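Local coordinates for protein tRNA-splicing ligase RtcB (Thermus thermophilus, PDB 2EPG) that probably joins RNA ends, sealing a 3'-phosphate or 2',3'-cyclic phosphate end to a 5'-hydroxyl end with GTP and manganese, at residues V32-F37 with Q55-V60; N59-P64 with E68-M73; Q295-A300 with H339-F344; E345-R348 with L353-R356. One frame throughout, in Å; residues are numbered along the deposited sequence.

Contact 1 (V32-F37 with Q55-V60)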
loop_
_atom_site.group_PDB
_atom_site.type_symbol
_atom_site.label_atom_id
_atom_site.label_comp_id
_atom_site.label_asym_id
_atom_site.label_seq_id
_atom_site.Cartn_x
_atom_site.Cartn_y
_atom_site.Cartn_z
ATOM N N VAL A 32 5.799 24.397 7.534
ATOM C CA VAL A 32 7.013 23.916 6.892
ATOM C C VAL A 32 6.825 23.988 5.387
ATOM O O VAL A 32 5.728 24.266 4.901
ATOM C CB VAL A 32 7.298 22.422 7.250
ATOM C CG1 VAL A 32 7.515 22.252 8.750
ATOM C CG2 VAL A 32 6.106 21.558 6.815
ATOM N N ASP A 33 7.914 23.750 4.665
ATOM C CA ASP A 33 7.890 23.704 3.217
ATOM C C ASP A 33 7.185 22.397 2.826
ATOM O O ASP A 33 7.059 21.472 3.634
ATOM C CB ASP A 33 9.312 23.595 2.637
ATOM C CG ASP A 33 10.140 24.861 2.799
ATOM O OD1 ASP A 33 9.568 25.940 3.048
ATOM O OD2 ASP A 33 11.385 24.763 2.650
ATOM N N ALA A 34 6.747 22.322 1.579
ATOM C CA ALA A 34 6.174 21.107 1.044
ATOM C C ALA A 34 7.100 20.771 -0.134
ATOM O O ALA A 34 7.704 21.668 -0.732
ATOM C CB ALA A 34 4.763 21.346 0.546
ATOM N N VAL A 35 7.245 19.492 -0.448
ATOM C CA VAL A 35 8.062 19.091 -1.581
ATOM C C VAL A 35 7.301 18.027 -2.350
ATOM O O VAL A 35 6.720 17.129 -1.745
ATOM C CB VAL A 35 9.431 18.507 -1.122
ATOM C CG1 VAL A 35 10.066 17.719 -2.261
ATOM C CG2 VAL A 35 10.360 19.621 -0.662
ATOM N N PHE A 36 7.262 18.135 -3.675
ATOM C CA PHE A 36 6.581 17.123 -4.480
ATOM C C PHE A 36 7.439 16.689 -5.663
ATOM O O PHE A 36 8.259 17.457 -6.170
ATOM C CB PHE A 36 5.193 17.594 -4.965
ATOM C CG PHE A 36 5.220 18.760 -5.917
ATOM C CD1 PHE A 36 5.265 20.068 -5.440
ATOM C CD2 PHE A 36 5.171 18.551 -7.292
ATOM C CE1 PHE A 36 5.259 21.154 -6.316
ATOM C CE2 PHE A 36 5.166 19.628 -8.184
ATOM C CZ PHE A 36 5.209 20.937 -7.695
ATOM N N PHE A 37 7.271 15.438 -6.075
ATOM C CA PHE A 37 8.038 14.899 -7.183
ATOM C C PHE A 37 7.161 14.834 -8.427
ATOM O O PHE A 37 6.014 14.389 -8.366
ATOM C CB PHE A 37 8.580 13.505 -6.816
ATOM C CG PHE A 37 9.314 13.464 -5.497
ATOM C CD1 PHE A 37 8.640 13.175 -4.313
ATOM C CD2 PHE A 37 10.669 13.761 -5.432
ATOM C CE1 PHE A 37 9.305 13.184 -3.087
ATOM C CE2 PHE A 37 11.348 13.777 -4.214
ATOM C CZ PHE A 37 10.667 13.489 -3.037
ATOM N N GLN A 55 -2.732 22.405 -3.383
ATOM C CA GLN A 55 -3.325 23.248 -2.347
ATOM C C GLN A 55 -3.601 22.345 -1.145
ATOM O O GLN A 55 -3.431 22.761 -0.002
ATOM C CB GLN A 55 -4.632 23.886 -2.837
ATOM C CG GLN A 55 -5.482 24.539 -1.726
ATOM C CD GLN A 55 -4.871 25.816 -1.144
ATOM O OE1 GLN A 55 -4.837 26.860 -1.802
ATOM N NE2 GLN A 55 -4.391 25.735 0.094
ATOM N N GLN A 56 -4.039 21.114 -1.413
ATOM C CA GLN A 56 -4.294 20.158 -0.340
ATOM C C GLN A 56 -2.978 19.841 0.359
ATOM O O GLN A 56 -2.936 19.732 1.584
ATOM C CB GLN A 56 -4.884 18.851 -0.872
ATOM C CG GLN A 56 -6.303 18.942 -1.348
ATOM C CD GLN A 56 -6.932 17.583 -1.500
ATOM O OE1 GLN A 56 -6.340 16.675 -2.089
ATOM N NE2 GLN A 56 -8.140 17.426 -0.970
ATOM N N LEU A 57 -1.909 19.679 -0.423
ATOM C CA LEU A 57 -0.591 19.392 0.156
ATOM C C LEU A 57 -0.188 20.572 1.046
ATOM O O LEU A 57 0.382 20.394 2.130
ATOM C CB LEU A 57 0.467 19.181 -0.940
ATOM C CG LEU A 57 1.890 18.900 -0.421
ATOM C CD1 LEU A 57 1.878 17.600 0.347
ATOM C CD2 LEU A 57 2.902 18.838 -1.569
HETATM N N MSE A 58 -0.497 21.784 0.596
HETATM C CA MSE A 58 -0.175 22.968 1.390
HETATM C C MSE A 58 -0.977 22.993 2.694
HETATM O O MSE A 58 -0.476 23.432 3.726
HETATM C CB MSE A 58 -0.435 24.240 0.571
HETATM C CG MSE A 58 0.624 24.489 -0.492
HETATM SE SE MSE A 58 0.057 25.739 -1.880
HETATM C CE MSE A 58 0.352 27.383 -0.900
ATOM N N ASN A 59 -2.215 22.511 2.650
ATOM C CA ASN A 59 -3.061 22.476 3.847
ATOM C C ASN A 59 -2.454 21.506 4.870
ATOM O O ASN A 59 -2.442 21.771 6.070
ATOM C CB ASN A 59 -4.475 22.012 3.489
ATOM C CG ASN A 59 -5.207 22.980 2.568
ATOM O OD1 ASN A 59 -6.182 22.602 1.928
ATOM N ND2 ASN A 59 -4.759 24.219 2.513
ATOM N N VAL A 60 -1.959 20.379 4.381
ATOM C CA VAL A 60 -1.338 19.377 5.240
ATOM C C VAL A 60 -0.225 20.053 6.036
ATOM O O VAL A 60 -0.094 19.836 7.237
ATOM C CB VAL A 60 -0.756 18.223 4.392
ATOM C CG1 VAL A 60 0.076 17.278 5.272
ATOM C CG2 VAL A 60 -1.898 17.457 3.711
#
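L57 lays its CD2 methyl over the CB of A34, 3.8 Å away, and this methyl is the point where helix 52-60 meets strand 34-37. The branch carbon follows close behind, L57 CG lying 3.9 Å from A34 CB, so the alanine methyl lies alongside the CG-CD2 bond. With CG anti to the backbone N (chi1 179°), the leucine reaches out from the helix and brings CD2 down on the strand. The same methyl passes over the backbone at V35, whose carbonyl O is 4.2 Å from L57 CD2, and touches F36 only at the start of its side chain, with F36 CB 4.3 Å from L57 CD2. The F36 ring lies further off and packs edge-to-face on F14, while Y22 meets it at a shallower angle. A34 and F36 both point toward the helix and V35 points away, as expected for successive residues of an extended strand. No hydrogen bond joins the two segments; the contact is purely apolar, between buried side chains. The segment axes approach to 9.0 Å with their directions 142° apart, and L57 also touches A72 on strand 70-73, the parallel neighbour of 34-37. The arrangement is that of a helix lying across one face of a beta sheet in an alpha-beta fold, away from the predicted GTP and manganese sites.

Contact 2 (N59-P64 with E68-M73)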
loop_
_atom_site.group_PDB
_atom_site.type_symbol
_atom_site.label_atom_id
_atom_site.label_comp_id
_atom_site.label_asym_id
_atom_site.label_seq_id
_atom_site.Cartn_x
_atom_site.Cartn_y
_atom_site.Cartn_z
ATOM N N ASN A 59 -2.215 22.511 2.650
ATOM C CA ASN A 59 -3.061 22.476 3.847
ATOM C C ASN A 59 -2.454 21.506 4.870
ATOM O O ASN A 59 -2.442 21.771 6.070
ATOM C CB ASN A 59 -4.475 22.012 3.489
ATOM C CG ASN A 59 -5.207 22.980 2.568
ATOM O OD1 ASN A 59 -6.182 22.602 1.928
ATOM N ND2 ASN A 59 -4.759 24.219 2.513
ATOM N N VAL A 60 -1.959 20.379 4.381
ATOM C CA VAL A 60 -1.338 19.377 5.240
ATOM C C VAL A 60 -0.225 20.053 6.036
ATOM O O VAL A 60 -0.094 19.836 7.237
ATOM C CB VAL A 60 -0.756 18.223 4.392
ATOM C CG1 VAL A 60 0.076 17.278 5.272
ATOM C CG2 VAL A 60 -1.898 17.457 3.711
ATOM N N ALA A 61 0.553 20.894 5.360
ATOM C CA ALA A 61 1.667 21.613 5.976
ATOM C C ALA A 61 1.268 22.599 7.076
ATOM O O ALA A 61 2.140 23.152 7.748
ATOM C CB ALA A 61 2.471 22.345 4.889
ATOM N N THR A 62 -0.035 22.842 7.247
ATOM C CA THR A 62 -0.503 23.753 8.299
ATOM C C THR A 62 -0.727 23.006 9.627
ATOM O O THR A 62 -0.909 23.632 10.665
ATOM C CB THR A 62 -1.854 24.418 7.945
ATOM O OG1 THR A 62 -2.874 23.405 7.890
ATOM C CG2 THR A 62 -1.783 25.134 6.598
ATOM N N LEU A 63 -0.708 21.676 9.593
ATOM C CA LEU A 63 -0.946 20.870 10.800
ATOM C C LEU A 63 0.183 20.877 11.838
ATOM O O LEU A 63 1.362 20.876 11.492
ATOM C CB LEU A 63 -1.303 19.441 10.390
ATOM C CG LEU A 63 -2.613 19.424 9.588
ATOM C CD1 LEU A 63 -2.911 18.031 9.056
ATOM C CD2 LEU A 63 -3.746 19.892 10.488
ATOM N N PRO A 64 -0.176 20.883 13.135
ATOM C CA PRO A 64 0.758 20.905 14.272
ATOM C C PRO A 64 1.758 19.757 14.322
ATOM O O PRO A 64 1.403 18.605 14.092
ATOM C CB PRO A 64 -0.170 20.887 15.493
ATOM C CG PRO A 64 -1.475 21.378 14.971
ATOM C CD PRO A 64 -1.559 20.729 13.621
ATOM N N GLU A 68 9.209 18.877 8.455
ATOM C CA GLU A 68 9.507 19.343 7.110
ATOM C C GLU A 68 10.212 18.262 6.286
ATOM O O GLU A 68 11.150 17.621 6.765
ATOM C CB GLU A 68 10.392 20.596 7.174
ATOM C CG GLU A 68 10.601 21.274 5.829
ATOM C CD GLU A 68 11.143 22.689 5.991
ATOM O OE1 GLU A 68 12.361 22.842 6.240
ATOM O OE2 GLU A 68 10.344 23.645 5.891
ATOM N N PRO A 69 9.768 18.046 5.031
ATOM C CA PRO A 69 8.659 18.765 4.401
ATOM C C PRO A 69 7.449 17.858 4.235
ATOM O O PRO A 69 7.569 16.638 4.331
ATOM C CB PRO A 69 9.230 19.123 3.044
ATOM C CG PRO A 69 9.928 17.805 2.672
ATOM C CD PRO A 69 10.609 17.391 4.008
ATOM N N ALA A 70 6.289 18.459 3.982
ATOM C CA ALA A 70 5.086 17.685 3.713
ATOM C C ALA A 70 5.381 17.244 2.277
ATOM O O ALA A 70 5.905 18.044 1.498
ATOM C CB ALA A 70 3.831 18.588 3.765
ATOM N N LEU A 71 5.047 16.002 1.923
ATOM C CA LEU A 71 5.357 15.478 0.593
ATOM C C LEU A 71 4.224 14.880 -0.211
ATOM O O LEU A 71 3.212 14.431 0.329
ATOM C CB LEU A 71 6.434 14.393 0.696
ATOM C CG LEU A 71 7.835 14.771 1.157
ATOM C CD1 LEU A 71 8.327 13.745 2.152
ATOM C CD2 LEU A 71 8.764 14.866 -0.060
ATOM N N ALA A 72 4.442 14.832 -1.519
ATOM C CA ALA A 72 3.485 14.249 -2.454
ATOM C C ALA A 72 4.250 13.579 -3.596
ATOM O O ALA A 72 5.204 14.155 -4.130
ATOM C CB ALA A 72 2.558 15.315 -3.013
HETATM N N MSE A 73 3.820 12.370 -3.949
HETATM C CA MSE A 73 4.408 11.561 -5.028
HETATM C C MSE A 73 3.961 12.021 -6.424
HETATM O O MSE A 73 3.017 12.804 -6.550
HETATM C CB MSE A 73 4.024 10.085 -4.828
HETATM C CG MSE A 73 4.613 9.477 -3.573
HETATM SE SE MSE A 73 6.545 9.574 -3.647
HETATM C CE MSE A 73 6.956 9.972 -1.835
#
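A70 turns its methyl toward the flank of the A61 methyl, A61 CB lying 4.2 Å from A70 CB, and V60 comes in beside them with its CG1 branch 4.3 Å from A70 CB. A61, in the turn, presents its methyl side-on, whereas V60 points toward the strand. The single methyl of A70 thus has two neighbours from consecutive residues. Because V60 holds CG1 anti to its backbone N (chi1 172°), it is this branch that is presented to A70. With such short side chains the backbones come close, the CA atoms of A61 and A70 being 5.7 Å apart. The chain leaves the helix through a type I beta turn from V60 to L63, in which L63 N donates to V60 O over 3.1 Å. Alongside it, T62 N donates to N59 O. Nearby, L57 of the helix also rests on A70, and V60 continues onto A88 of strand 86-90. This is the short helix-to-strand connection of an alpha-beta fold, in which the chain turns back so that strand 70-73 runs beneath the helix it has just left.

Contact 3 (Q295-A300 with H339-F344)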
loop_
_atom_site.group_PDB
_atom_site.type_symbol
_atom_site.label_atom_id
_atom_site.label_comp_id
_atom_site.label_asym_id
_atom_site.label_seq_id
_atom_site.Cartn_x
_atom_site.Cartn_y
_atom_site.Cartn_z
ATOM N N GLN A 295 -4.580 2.788 17.636
ATOM C CA GLN A 295 -4.728 1.389 18.019
ATOM C C GLN A 295 -5.732 0.657 17.150
ATOM O O GLN A 295 -5.534 -0.504 16.819
ATOM C CB GLN A 295 -5.138 1.279 19.486
ATOM C CG GLN A 295 -4.020 1.573 20.445
ATOM C CD GLN A 295 -4.535 1.836 21.850
ATOM O OE1 GLN A 295 -5.455 1.168 22.321
ATOM N NE2 GLN A 295 -3.935 2.799 22.527
ATOM N N ALA A 296 -6.816 1.332 16.790
ATOM C CA ALA A 296 -7.858 0.744 15.943
ATOM C C ALA A 296 -7.382 0.644 14.480
ATOM O O ALA A 296 -7.726 -0.286 13.741
ATOM C CB ALA A 296 -9.132 1.602 16.028
HETATM N N MSE A 297 -6.600 1.630 14.064
HETATM C CA MSE A 297 -6.065 1.649 12.703
HETATM C C MSE A 297 -5.093 0.482 12.553
HETATM O O MSE A 297 -5.089 -0.207 11.545
HETATM C CB MSE A 297 -5.355 2.983 12.446
HETATM C CG MSE A 297 -4.860 3.165 11.036
HETATM SE SE MSE A 297 -2.979 3.679 11.103
HETATM C CE MSE A 297 -3.189 5.547 11.436
ATOM N N ALA A 298 -4.282 0.258 13.579
ATOM C CA ALA A 298 -3.333 -0.841 13.558
ATOM C C ALA A 298 -4.074 -2.172 13.470
ATOM O O ALA A 298 -3.614 -3.097 12.799
ATOM C CB ALA A 298 -2.458 -0.813 14.824
ATOM N N ALA A 299 -5.206 -2.267 14.164
ATOM C CA ALA A 299 -6.006 -3.492 14.152
ATOM C C ALA A 299 -6.555 -3.694 12.739
ATOM O O ALA A 299 -6.549 -4.799 12.206
ATOM C CB ALA A 299 -7.160 -3.391 15.172
ATOM N N ALA A 300 -7.009 -2.611 12.124
ATOM C CA ALA A 300 -7.525 -2.700 10.775
ATOM C C ALA A 300 -6.384 -3.131 9.833
ATOM O O ALA A 300 -6.571 -3.974 8.957
ATOM C CB ALA A 300 -8.085 -1.352 10.350
ATOM N N HIS A 339 -0.312 0.573 1.002
ATOM C CA HIS A 339 -0.355 1.761 0.153
ATOM C C HIS A 339 -1.053 2.886 0.932
ATOM O O HIS A 339 -0.993 4.045 0.535
ATOM C CB HIS A 339 -1.093 1.467 -1.168
ATOM C CG HIS A 339 -0.247 0.763 -2.188
ATOM N ND1 HIS A 339 -0.373 0.987 -3.545
ATOM C CD2 HIS A 339 0.781 -0.111 -2.047
ATOM C CE1 HIS A 339 0.545 0.290 -4.194
ATOM N NE2 HIS A 339 1.260 -0.382 -3.308
ATOM N N ASN A 340 -1.735 2.531 2.029
ATOM C CA ASN A 340 -2.405 3.509 2.903
ATOM C C ASN A 340 -2.086 3.093 4.331
ATOM O O ASN A 340 -2.472 2.001 4.749
ATOM C CB ASN A 340 -3.940 3.503 2.755
ATOM C CG ASN A 340 -4.418 4.003 1.403
ATOM O OD1 ASN A 340 -3.928 4.998 0.883
ATOM N ND2 ASN A 340 -5.405 3.322 0.846
ATOM N N ASN A 341 -1.384 3.937 5.081
ATOM C CA ASN A 341 -1.063 3.593 6.454
ATOM C C ASN A 341 -0.272 4.678 7.168
ATOM O O ASN A 341 0.381 5.487 6.532
ATOM C CB ASN A 341 -0.243 2.307 6.472
ATOM C CG ASN A 341 -0.682 1.356 7.556
ATOM O OD1 ASN A 341 -0.106 0.277 7.725
ATOM N ND2 ASN A 341 -1.709 1.744 8.302
ATOM N N ALA A 342 -0.349 4.703 8.493
ATOM C CA ALA A 342 0.436 5.646 9.283
ATOM C C ALA A 342 1.239 4.719 10.180
ATOM O O ALA A 342 0.687 3.796 10.783
ATOM C CB ALA A 342 -0.450 6.555 10.113
ATOM N N LYS A 343 2.541 4.949 10.257
ATOM C CA LYS A 343 3.401 4.089 11.048
ATOM C C LYS A 343 4.447 4.883 11.780
ATOM O O LYS A 343 4.910 5.919 11.284
ATOM C CB LYS A 343 4.112 3.094 10.134
ATOM C CG LYS A 343 3.170 2.375 9.179
ATOM C CD LYS A 343 3.854 1.209 8.541
ATOM C CE LYS A 343 4.273 0.185 9.577
ATOM N NZ LYS A 343 5.216 -0.745 8.914
ATOM N N PHE A 344 4.822 4.407 12.960
ATOM C CA PHE A 344 5.863 5.084 13.707
ATOM C C PHE A 344 7.185 4.569 13.155
ATOM O O PHE A 344 7.420 3.368 13.109
ATOM C CB PHE A 344 5.760 4.789 15.204
ATOM C CG PHE A 344 4.658 5.556 15.892
ATOM C CD1 PHE A 344 3.402 4.985 16.079
ATOM C CD2 PHE A 344 4.876 6.859 16.333
ATOM C CE1 PHE A 344 2.376 5.712 16.707
ATOM C CE2 PHE A 344 3.867 7.588 16.956
ATOM C CZ PHE A 344 2.614 7.015 17.147
#
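Strand 332-347, which carries H339 and N340 of the predicted manganese and GMP sites, is backed a few residues further along by the long helix 288-321. The contact rests on one side chain, that of M297, a selenomethionine in this crystal. Its CG stands anti to the backbone N (chi1 -175°), and bends at chi2 and chi3 fold the chain over so that selenium and terminal methyl lie against the strand. M297 CE is modelled 3.2 Å from A342 CB, shorter than a normal carbon contact and so doubtful in its exact value, while M297 SE is 4.0 Å from A342 CB. On N341 the side chain leaves the strand obliquely to M297, and its amide end comes nearer the helix than its root does. No hydrogen bond crosses between the segments, and their nearest CA atoms, those of M297 and N341, are 8.2 Å apart, a distance the M297 side chain spans. Beside the strand, A342 also packs on L353 of the antiparallel strand 350-357; on the helix, M297 touches V103, while A296 and A300 turn to helix 250-265. Helix 288-321 therefore lies between that helix and strand 332-347.

Contact 4 (E345-R348 with L353-R356)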
loop_
_atom_site.group_PDB
_atom_site.type_symbol
_atom_site.label_atom_id
_atom_site.label_comp_id
_atom_site.label_asym_id
_atom_site.label_seq_id
_atom_site.Cartn_x
_atom_site.Cartn_y
_atom_site.Cartn_z
ATOM N N GLU A 345 8.049 5.487 12.743
ATOM C CA GLU A 345 9.336 5.118 12.167
ATOM C C GLU A 345 10.444 6.061 12.642
ATOM O O GLU A 345 10.170 7.147 13.157
ATOM C CB GLU A 345 9.244 5.168 10.639
ATOM C CG GLU A 345 8.219 4.219 10.035
ATOM C CD GLU A 345 8.076 4.374 8.524
ATOM O OE1 GLU A 345 8.695 5.298 7.923
ATOM O OE2 GLU A 345 7.328 3.563 7.934
ATOM N N GLU A 346 11.687 5.622 12.480
ATOM C CA GLU A 346 12.856 6.410 12.849
ATOM C C GLU A 346 13.312 7.202 11.636
ATOM O O GLU A 346 13.673 6.616 10.619
ATOM C CB GLU A 346 14.013 5.511 13.279
ATOM C CG GLU A 346 13.777 4.733 14.555
ATOM C CD GLU A 346 13.667 5.637 15.769
ATOM O OE1 GLU A 346 12.683 5.466 16.531
ATOM O OE2 GLU A 346 14.562 6.508 15.953
ATOM N N HIS A 347 13.283 8.528 11.764
ATOM C CA HIS A 347 13.710 9.468 10.719
ATOM C C HIS A 347 14.316 10.668 11.450
ATOM O O HIS A 347 13.758 11.143 12.442
ATOM C CB HIS A 347 12.524 9.947 9.881
ATOM C CG HIS A 347 11.855 8.866 9.094
ATOM N ND1 HIS A 347 12.409 8.314 7.955
ATOM C CD2 HIS A 347 10.669 8.237 9.277
ATOM C CE1 HIS A 347 11.592 7.395 7.473
ATOM N NE2 HIS A 347 10.528 7.329 8.256
ATOM N N ARG A 348 15.465 11.134 10.966
ATOM C CA ARG A 348 16.178 12.271 11.548
ATOM C C ARG A 348 16.527 11.986 13.007
ATOM O O ARG A 348 16.458 12.870 13.866
ATOM C CB ARG A 348 15.311 13.519 11.456
ATOM C CG ARG A 348 14.606 13.681 10.118
ATOM C CD ARG A 348 15.178 14.822 9.311
ATOM N NE ARG A 348 14.626 14.863 7.964
ATOM C CZ ARG A 348 13.708 15.732 7.562
ATOM N NH1 ARG A 348 13.269 15.688 6.311
ATOM N NH2 ARG A 348 13.230 16.640 8.404
ATOM N N LEU A 353 5.602 9.772 13.371
ATOM C CA LEU A 353 4.484 9.041 12.805
ATOM C C LEU A 353 4.361 9.469 11.341
ATOM O O LEU A 353 4.096 10.639 11.055
ATOM C CB LEU A 353 3.189 9.378 13.549
ATOM C CG LEU A 353 1.936 8.731 12.952
ATOM C CD1 LEU A 353 1.991 7.232 13.181
ATOM C CD2 LEU A 353 0.683 9.344 13.591
ATOM N N VAL A 354 4.522 8.522 10.423
ATOM C CA VAL A 354 4.450 8.831 8.998
ATOM C C VAL A 354 3.134 8.417 8.352
ATOM O O VAL A 354 2.821 7.222 8.293
ATOM C CB VAL A 354 5.600 8.142 8.226
ATOM C CG1 VAL A 354 5.593 8.586 6.748
ATOM C CG2 VAL A 354 6.931 8.473 8.889
ATOM N N HIS A 355 2.379 9.413 7.870
ATOM C CA HIS A 355 1.105 9.184 7.203
ATOM C C HIS A 355 1.426 8.992 5.721
ATOM O O HIS A 355 2.139 9.807 5.105
ATOM C CB HIS A 355 0.161 10.400 7.305
ATOM C CG HIS A 355 -0.372 10.674 8.679
ATOM N ND1 HIS A 355 0.390 11.239 9.681
ATOM C CD2 HIS A 355 -1.616 10.510 9.195
ATOM C CE1 HIS A 355 -0.365 11.416 10.754
ATOM N NE2 HIS A 355 -1.586 10.984 10.485
ATOM N N ARG A 356 0.889 7.923 5.154
ATOM C CA ARG A 356 1.098 7.631 3.748
ATOM C C ARG A 356 -0.237 7.219 3.184
ATOM O O ARG A 356 -0.781 6.194 3.576
ATOM C CB ARG A 356 2.108 6.481 3.552
ATOM C CG ARG A 356 3.556 6.775 4.003
ATOM C CD ARG A 356 4.548 5.736 3.430
ATOM N NE ARG A 356 5.932 5.978 3.833
ATOM C CZ ARG A 356 6.486 5.518 4.956
ATOM N NH1 ARG A 356 7.751 5.802 5.234
ATOM N NH2 ARG A 356 5.784 4.773 5.806
#
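E345 and R356 meet end-on in a two-pronged salt bridge. R356 NH1 donates to E345 OE1 and R356 NH2 to E345 OE2, each over 2.9 Å and nearly straight. The carboxylate and guanidinium planes are 37° apart: both oxygens lie near the guanidinium plane, but NH2 meets OE2 tilted out of the carboxylate plane, whereas NH1 uses the syn lone pair of OE1. The anti lone pair of OE1 goes to H347, whose NE2 donates to E345 OE1 over 2.8 Å within the imidazole plane. OE1 therefore accepts two bonds and OE2 one, which would fix the rotation of the carboxylate. V354 covers one guanidinium face of R356, its CG1 methyl over the centre and 3.7 Å from the plane, and its CG2 methyl is 3.8 Å from H347 CD2. Replacing E345 by an alanine is likely to leave the guanidinium of R356 without its carboxylate mate and H347 NE2 without its acceptor. In the next shell R356 NE donates to S407 OG, the F405 carbonyl takes a further bond from NH1, and the F405 ring meets H347 edge-to-face. R361 of strand 360-361 touches both E345 and R356. The salt bridge lies on the beta hairpin of strands 332-347 and 350-357, whose second strand pairs on its other side with strand 86-90.

From the N terminus, contact 1 closes the excursion from strand 34-37 through helices 40-48 and 52-60. Contact 2 begins on the last turn of that second helix, sharing N59 and V60, and closes the short loop to strand 70-73. As strands 34-37 and 70-73 pair in parallel, the two contacts place one helix over adjacent strands. Far along the chain, contact 3 closes a long loop from helix 288-321 to strand 332-347, and contact 4 then closes the hairpin to strand 350-357. None is nested or crossed. Backbone bonds from N341 and K343 to strand 350-357 join contacts 3 and 4, while R348 reaches the E68 carbonyl, tying contact 4 to contact 2.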